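Local coordinates for decapping nuclease RAI1 (Scheffersomyces stipitis, PDB 5BTO), which removes NAD caps, and also m7G caps and 5'-terminal diphosphate, from RNA as a metal-dependent hydrolase and binds and stimulates the exoribonuclease RAT1, at residues M118-Y126 against G329-Y340. Numbering follows the deposited sequence.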
ATOM      1  N   MET A 118      -8.785  -8.628  15.364  1.00 13.10           N
ATOM      2  CA  MET A 118      -7.441  -8.664  14.798  1.00 11.65           C
ATOM      3  C   MET A 118      -7.318  -9.782  13.764  1.00 12.40           C
ATOM      4  O   MET A 118      -6.632  -9.637  12.760  1.00 13.82           O
ATOM      5  CB  MET A 118      -6.378  -8.780  15.893  1.00 13.68           C
ATOM      6  CG  MET A 118      -6.398  -7.602  16.879  1.00 13.55           C
ATOM      7  SD  MET A 118      -6.120  -5.988  16.091  1.00 14.15           S
ATOM      8  CE  MET A 118      -7.792  -5.387  15.932  1.00 14.58           C
ATOM      9  N   THR A 119      -8.005 -10.894  14.015  1.00 13.05           N
ATOM     10  CA  THR A 119      -8.071 -11.961  13.025  1.00 13.31           C
ATOM     11  C   THR A 119      -8.650 -11.481  11.690  1.00 14.79           C
ATOM     12  O   THR A 119      -8.177 -11.867  10.612  1.00 15.39           O
ATOM     13  CB  THR A 119      -8.925 -13.146  13.551  1.00 14.97           C
ATOM     14  OG1 THR A 119      -8.321 -13.679  14.744  1.00 19.32           O
ATOM     15  CG2 THR A 119      -9.024 -14.239  12.496  1.00 19.17           C
ATOM     16  N   LYS A 120      -9.676 -10.642  11.748  1.00 13.26           N
ATOM     17  CA  LYS A 120     -10.237 -10.077  10.521  1.00 15.64           C
ATOM     18  C   LYS A 120      -9.188  -9.281   9.739  1.00 13.86           C
ATOM     19  O   LYS A 120      -9.163  -9.320   8.509  1.00 17.02           O
ATOM     20  CB  LYS A 120     -11.436  -9.177  10.828  1.00 20.69           C
ATOM     21  CG  LYS A 120     -12.655  -9.902  11.366  1.00 26.04           C
ATOM     22  CD  LYS A 120     -13.817  -8.937  11.519  1.00 34.21           C
ATOM     23  CE  LYS A 120     -15.124  -9.673  11.774  1.00 39.33           C
ATOM     24  NZ  LYS A 120     -16.296  -8.753  11.677  1.00 41.08           N
ATOM     25  N   LEU A 121      -8.330  -8.545  10.447  1.00 13.65           N
ATOM     26  CA  LEU A 121      -7.277  -7.789   9.782  1.00 13.58           C
ATOM     27  C   LEU A 121      -6.198  -8.719   9.216  1.00 13.88           C
ATOM     28  O   LEU A 121      -5.752  -8.560   8.067  1.00 15.46           O
ATOM     29  CB  LEU A 121      -6.662  -6.760  10.743  1.00 12.81           C
ATOM     30  CG  LEU A 121      -7.619  -5.687  11.263  1.00 12.86           C
ATOM     31  CD1 LEU A 121      -6.910  -4.790  12.263  1.00 15.08           C
ATOM     32  CD2 LEU A 121      -8.125  -4.845  10.087  1.00 14.95           C
ATOM     33  N   LEU A 122      -5.807  -9.720  10.004  1.00 12.33           N
ATOM     34  CA  LEU A 122      -4.747 -10.624   9.600  1.00 13.11           C
ATOM     35  C   LEU A 122      -5.155 -11.449   8.374  1.00 14.40           C
ATOM     36  O   LEU A 122      -4.336 -11.718   7.496  1.00 16.07           O
ATOM     37  CB  LEU A 122      -4.382 -11.550  10.775  1.00 13.67           C
ATOM     38  CG  LEU A 122      -3.354 -12.665  10.627  1.00 14.21           C
ATOM     39  CD1 LEU A 122      -2.028 -12.178  10.099  1.00 16.65           C
ATOM     40  CD2 LEU A 122      -3.147 -13.369  11.988  1.00 15.88           C
ATOM     41  N   ALA A 123      -6.428 -11.820   8.311  1.00 13.41           N
ATOM     42  CA  ALA A 123      -6.909 -12.723   7.264  1.00 13.50           C
ATOM     43  C   ALA A 123      -7.379 -11.980   6.024  1.00 13.85           C
ATOM     44  O   ALA A 123      -7.703 -12.599   5.012  1.00 15.95           O
ATOM     45  CB  ALA A 123      -8.030 -13.599   7.798  1.00 14.12           C
ATOM     46  N   LEU A 124      -7.413 -10.651   6.107  1.00 14.17           N
ATOM     47  CA  LEU A 124      -7.971  -9.811   5.036  1.00 13.23           C
ATOM     48  C   LEU A 124      -7.429 -10.050   3.612  1.00 14.31           C
ATOM     49  O   LEU A 124      -8.209 -10.096   2.665  1.00 15.42           O
ATOM     50  CB  LEU A 124      -7.863  -8.316   5.437  1.00 13.72           C
ATOM     51  CG  LEU A 124      -8.441  -7.251   4.494  1.00 15.97           C
ATOM     52  CD1 LEU A 124      -8.883  -6.004   5.277  1.00 18.49           C
ATOM     53  CD2 LEU A 124      -7.436  -6.861   3.396  1.00 16.29           C
ATOM     54  N   PRO A 125      -6.103 -10.199   3.451  1.00 14.66           N
ATOM     55  CA  PRO A 125      -5.571 -10.343   2.087  1.00 16.22           C
ATOM     56  C   PRO A 125      -6.187 -11.508   1.309  1.00 16.22           C
ATOM     57  O   PRO A 125      -6.172 -11.488   0.070  1.00 19.20           O
ATOM     58  CB  PRO A 125      -4.086 -10.618   2.318  1.00 16.57           C
ATOM     59  CG  PRO A 125      -3.785  -9.953   3.625  1.00 16.20           C
ATOM     60  CD  PRO A 125      -5.029 -10.134   4.459  1.00 14.56           C
ATOM     61  N   TYR A 126      -6.699 -12.511   2.022  1.00 16.23           N
ATOM     62  CA  TYR A 126      -7.222 -13.715   1.369  1.00 16.64           C
ATOM     63  C   TYR A 126      -8.732 -13.827   1.550  1.00 17.09           C
ATOM     64  O   TYR A 126      -9.342 -14.864   1.265  1.00 17.96           O
ATOM     65  CB  TYR A 126      -6.466 -14.965   1.849  1.00 15.40           C
ATOM     66  CG  TYR A 126      -4.986 -14.793   1.592  1.00 16.20           C
ATOM     67  CD1 TYR A 126      -4.499 -14.665   0.286  1.00 18.00           C
ATOM     68  CD2 TYR A 126      -4.079 -14.679   2.641  1.00 16.27           C
ATOM     69  CE1 TYR A 126      -3.149 -14.468   0.041  1.00 18.91           C
ATOM     70  CE2 TYR A 126      -2.727 -14.485   2.394  1.00 18.25           C
ATOM     71  CZ  TYR A 126      -2.272 -14.379   1.094  1.00 19.29           C
ATOM     72  OH  TYR A 126      -0.931 -14.180   0.848  1.00 19.76           O
ATOM     73  N   GLY A 329      -5.148 -14.701  -4.302  1.00 33.27           N
ATOM     74  CA  GLY A 329      -4.550 -15.961  -4.719  1.00 30.98           C
ATOM     75  C   GLY A 329      -4.140 -16.884  -3.582  1.00 26.99           C
ATOM     76  O   GLY A 329      -4.772 -16.900  -2.535  1.00 28.27           O
ATOM     77  N   LYS A 330      -3.084 -17.668  -3.806  1.00 22.69           N
ATOM     78  CA  LYS A 330      -2.597 -18.649  -2.832  1.00 21.56           C
ATOM     79  C   LYS A 330      -2.377 -18.045  -1.443  1.00 18.61           C
ATOM     80  O   LYS A 330      -1.652 -17.055  -1.297  1.00 20.46           O
ATOM     81  CB  LYS A 330      -1.282 -19.247  -3.342  1.00 24.70           C
ATOM     82  CG  LYS A 330      -0.546 -20.136  -2.364  1.00 29.19           C
ATOM     83  CD  LYS A 330      -1.086 -21.540  -2.378  1.00 30.55           C
ATOM     84  CE  LYS A 330      -0.214 -22.446  -1.532  1.00 29.64           C
ATOM     85  NZ  LYS A 330      -0.582 -23.865  -1.691  1.00 31.35           N
ATOM     86  N   ILE A 331      -3.006 -18.637  -0.426  1.00 17.43           N
ATOM     87  CA  ILE A 331      -2.816 -18.185   0.953  1.00 17.66           C
ATOM     88  C   ILE A 331      -1.361 -18.383   1.356  1.00 18.81           C
ATOM     89  O   ILE A 331      -0.770 -19.429   1.097  1.00 20.14           O
ATOM     90  CB  ILE A 331      -3.739 -18.943   1.941  1.00 18.66           C
ATOM     91  CG1 ILE A 331      -5.199 -18.523   1.722  1.00 22.33           C
ATOM     92  CG2 ILE A 331      -3.323 -18.678   3.383  1.00 19.65           C
ATOM     93  CD1 ILE A 331      -6.230 -19.393   2.426  1.00 23.02           C
ATOM     94  N   ASN A 332      -0.794 -17.361   1.988  1.00 18.21           N
ATOM     95  CA  ASN A 332       0.575 -17.391   2.480  1.00 18.34           C
ATOM     96  C   ASN A 332       0.553 -16.740   3.849  1.00 16.73           C
ATOM     97  O   ASN A 332       0.252 -15.555   3.963  1.00 17.83           O
ATOM     98  CB  ASN A 332       1.499 -16.626   1.524  1.00 19.85           C
ATOM     99  CG  ASN A 332       2.959 -16.636   1.966  1.00 24.38           C
ATOM    100  OD1 ASN A 332       3.268 -16.493   3.144  1.00 25.16           O
ATOM    101  ND2 ASN A 332       3.868 -16.807   1.004  1.00 29.79           N
ATOM    102  N   CYS A 333       0.847 -17.514   4.890  1.00 14.79           N
ATOM    103  CA  CYS A 333       0.715 -17.006   6.254  1.00 14.61           C
ATOM    104  C   CYS A 333       1.730 -15.919   6.571  1.00 15.47           C
ATOM    105  O   CYS A 333       1.447 -15.009   7.342  1.00 15.92           O
ATOM    106  CB  CYS A 333       0.814 -18.143   7.275  1.00 14.64           C
ATOM    107  SG  CYS A 333      -0.554 -19.330   7.133  1.00 17.78           S
ATOM    108  N   THR A 334       2.914 -16.012   5.976  1.00 16.70           N
ATOM    109  CA  THR A 334       3.943 -14.990   6.191  1.00 18.17           C
ATOM    110  C   THR A 334       3.513 -13.641   5.622  1.00 17.62           C
ATOM    111  O   THR A 334       3.690 -12.594   6.256  1.00 16.65           O
ATOM    112  CB  THR A 334       5.281 -15.406   5.566  1.00 22.13           C
ATOM    113  OG1 THR A 334       5.717 -16.632   6.161  1.00 24.65           O
ATOM    114  CG2 THR A 334       6.341 -14.339   5.804  1.00 24.44           C
ATOM    115  N   THR A 335       2.950 -13.670   4.423  1.00 17.76           N
ATOM    116  CA  THR A 335       2.456 -12.449   3.794  1.00 18.71           C
ATOM    117  C   THR A 335       1.346 -11.828   4.640  1.00 15.75           C
ATOM    118  O   THR A 335       1.300 -10.602   4.844  1.00 15.33           O
ATOM    119  CB  THR A 335       1.924 -12.742   2.372  1.00 26.61           C
ATOM    120  OG1 THR A 335       2.952 -13.374   1.607  1.00 30.03           O
ATOM    121  CG2 THR A 335       1.511 -11.464   1.681  1.00 30.73           C
ATOM    122  N   ALA A 336       0.441 -12.673   5.126  1.00 16.72           N
ATOM    123  CA  ALA A 336      -0.653 -12.218   5.973  1.00 14.11           C
ATOM    124  C   ALA A 336      -0.088 -11.479   7.184  1.00 13.47           C
ATOM    125  O   ALA A 336      -0.553 -10.385   7.535  1.00 13.59           O
ATOM    126  CB  ALA A 336      -1.531 -13.403   6.416  1.00 14.87           C
ATOM    127  N   LEU A 337       0.916 -12.080   7.814  1.00 12.65           N
ATOM    128  CA  LEU A 337       1.508 -11.496   9.021  1.00 12.51           C
ATOM    129  C   LEU A 337       2.207 -10.161   8.735  1.00 12.82           C
ATOM    130  O   LEU A 337       2.153  -9.238   9.553  1.00 14.03           O
ATOM    131  CB  LEU A 337       2.474 -12.478   9.689  1.00 15.76           C
ATOM    132  CG  LEU A 337       2.929 -12.111  11.102  1.00 20.40           C
ATOM    133  CD1 LEU A 337       1.723 -12.001  12.034  1.00 22.65           C
ATOM    134  CD2 LEU A 337       3.921 -13.155  11.621  1.00 24.08           C
ATOM    135  N   LYS A 338       2.864 -10.060   7.584  1.00 13.68           N
ATOM    136  CA  LYS A 338       3.486  -8.793   7.185  1.00 14.23           C
ATOM    137  C   LYS A 338       2.436  -7.706   6.925  1.00 14.26           C
ATOM    138  O   LYS A 338       2.650  -6.533   7.262  1.00 14.78           O
ATOM    139  CB  LYS A 338       4.381  -8.987   5.954  1.00 18.13           C
ATOM    140  CG  LYS A 338       5.633  -9.825   6.205  1.00 20.76           C
ATOM    141  CD  LYS A 338       6.353 -10.102   4.897  1.00 28.19           C
ATOM    142  CE  LYS A 338       7.472 -11.107   5.069  1.00 35.01           C
ATOM    143  NZ  LYS A 338       8.086 -11.495   3.764  1.00 41.49           N
ATOM    144  N   TRP A 339       1.311  -8.076   6.311  1.00 12.89           N
ATOM    145  CA  TRP A 339       0.199  -7.130   6.160  1.00 13.41           C
ATOM    146  C   TRP A 339      -0.321  -6.676   7.532  1.00 12.85           C
ATOM    147  O   TRP A 339      -0.539  -5.492   7.790  1.00 13.12           O
ATOM    148  CB  TRP A 339      -0.932  -7.755   5.330  1.00 13.65           C
ATOM    149  CG  TRP A 339      -2.285  -7.151   5.580  1.00 14.76           C
ATOM    150  CD1 TRP A 339      -3.318  -7.706   6.292  1.00 14.69           C
ATOM    151  CD2 TRP A 339      -2.750  -5.864   5.142  1.00 13.21           C
ATOM    152  NE1 TRP A 339      -4.398  -6.856   6.305  1.00 15.10           N
ATOM    153  CE2 TRP A 339      -4.079  -5.720   5.605  1.00 13.95           C
ATOM    154  CE3 TRP A 339      -2.179  -4.831   4.387  1.00 15.10           C
ATOM    155  CZ2 TRP A 339      -4.844  -4.583   5.354  1.00 15.67           C
ATOM    156  CZ3 TRP A 339      -2.940  -3.698   4.129  1.00 15.60           C
ATOM    157  CH2 TRP A 339      -4.264  -3.583   4.614  1.00 15.15           C
ATOM    158  N   TYR A 340      -0.532  -7.631   8.426  1.00 13.20           N
ATOM    159  CA  TYR A 340      -1.063  -7.294   9.731  1.00 11.86           C
ATOM    160  C   TYR A 340      -0.114  -6.341  10.465  1.00 13.84           C
ATOM    161  O   TYR A 340      -0.550  -5.369  11.093  1.00 13.84           O
ATOM    162  CB  TYR A 340      -1.257  -8.596  10.522  1.00 11.95           C
ATOM    163  CG  TYR A 340      -1.750  -8.412  11.930  1.00 12.26           C
ATOM    164  CD1 TYR A 340      -3.001  -7.857  12.189  1.00 13.45           C
ATOM    165  CD2 TYR A 340      -0.980  -8.837  13.005  1.00 13.01           C
ATOM    166  CE1 TYR A 340      -3.463  -7.705  13.498  1.00 11.54           C
ATOM    167  CE2 TYR A 340      -1.427  -8.692  14.302  1.00 12.87           C
ATOM    168  CZ  TYR A 340      -2.662  -8.126  14.539  1.00 12.55           C
ATOM    169  OH  TYR A 340      -3.114  -7.994  15.829  1.00 13.47           O
TER
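Gly329 O lies 3.6 Å from Tyr126 CD1, where the loop 329-332 starts to wrap round the tyrosine ring. Lys330 O follows, close to Tyr126 CE1. The backbone of Ile331 then crosses one face of the ring. Its CA stands 3.7 Å from the Tyr126 ring centroid, only 6° off the normal, a CH-pi contact. Pro125 CB lies over the opposite face. Ile331 CG1 packs on Tyr126 CG and CB, and helix 266-286 meets Ile331 through Phe277. Asn332 is the N-cap of helix 333-350. Its OD1 accepts from Thr335 N at 3.1 Å, with a second, weak bond from Thr334 N. Tyr126 OH reaches this helix start and touches Asn332 CB and Thr335 CB. The contact lies within the PD-(D/E)XK nuclease fold of the DXO/Dom3Z family. Helix 115-123 follows the substrate-binding Tyr114 and begins with Arg115 and Gly116, which also bind substrate. The short segments of the two helices cross at 120°, with axes 8.5 Å apart. Ala336 CB packs against Leu122 O and CD1. With CG anti to the backbone N (chi1 176°), Leu122 carries CD1 onto the helix, against Ala336 and Tyr340 CB. Trp339 NE1 gives a weak, bent bond to Leu121 O (2.8 Å), which lies in the indole plane. Pro125 CG and CD pack against Trp339 CD1, and Phe371 meets the indole edge-to-face. Tyr340 runs along helix 118-123, its ring edge against Leu121 CB. Tyr340 OH touches Met118 CB at 3.4 Å. Met118 SD sits at that ring's edge, 5.3 Å from the Tyr340 centroid, a Met-aromatic contact.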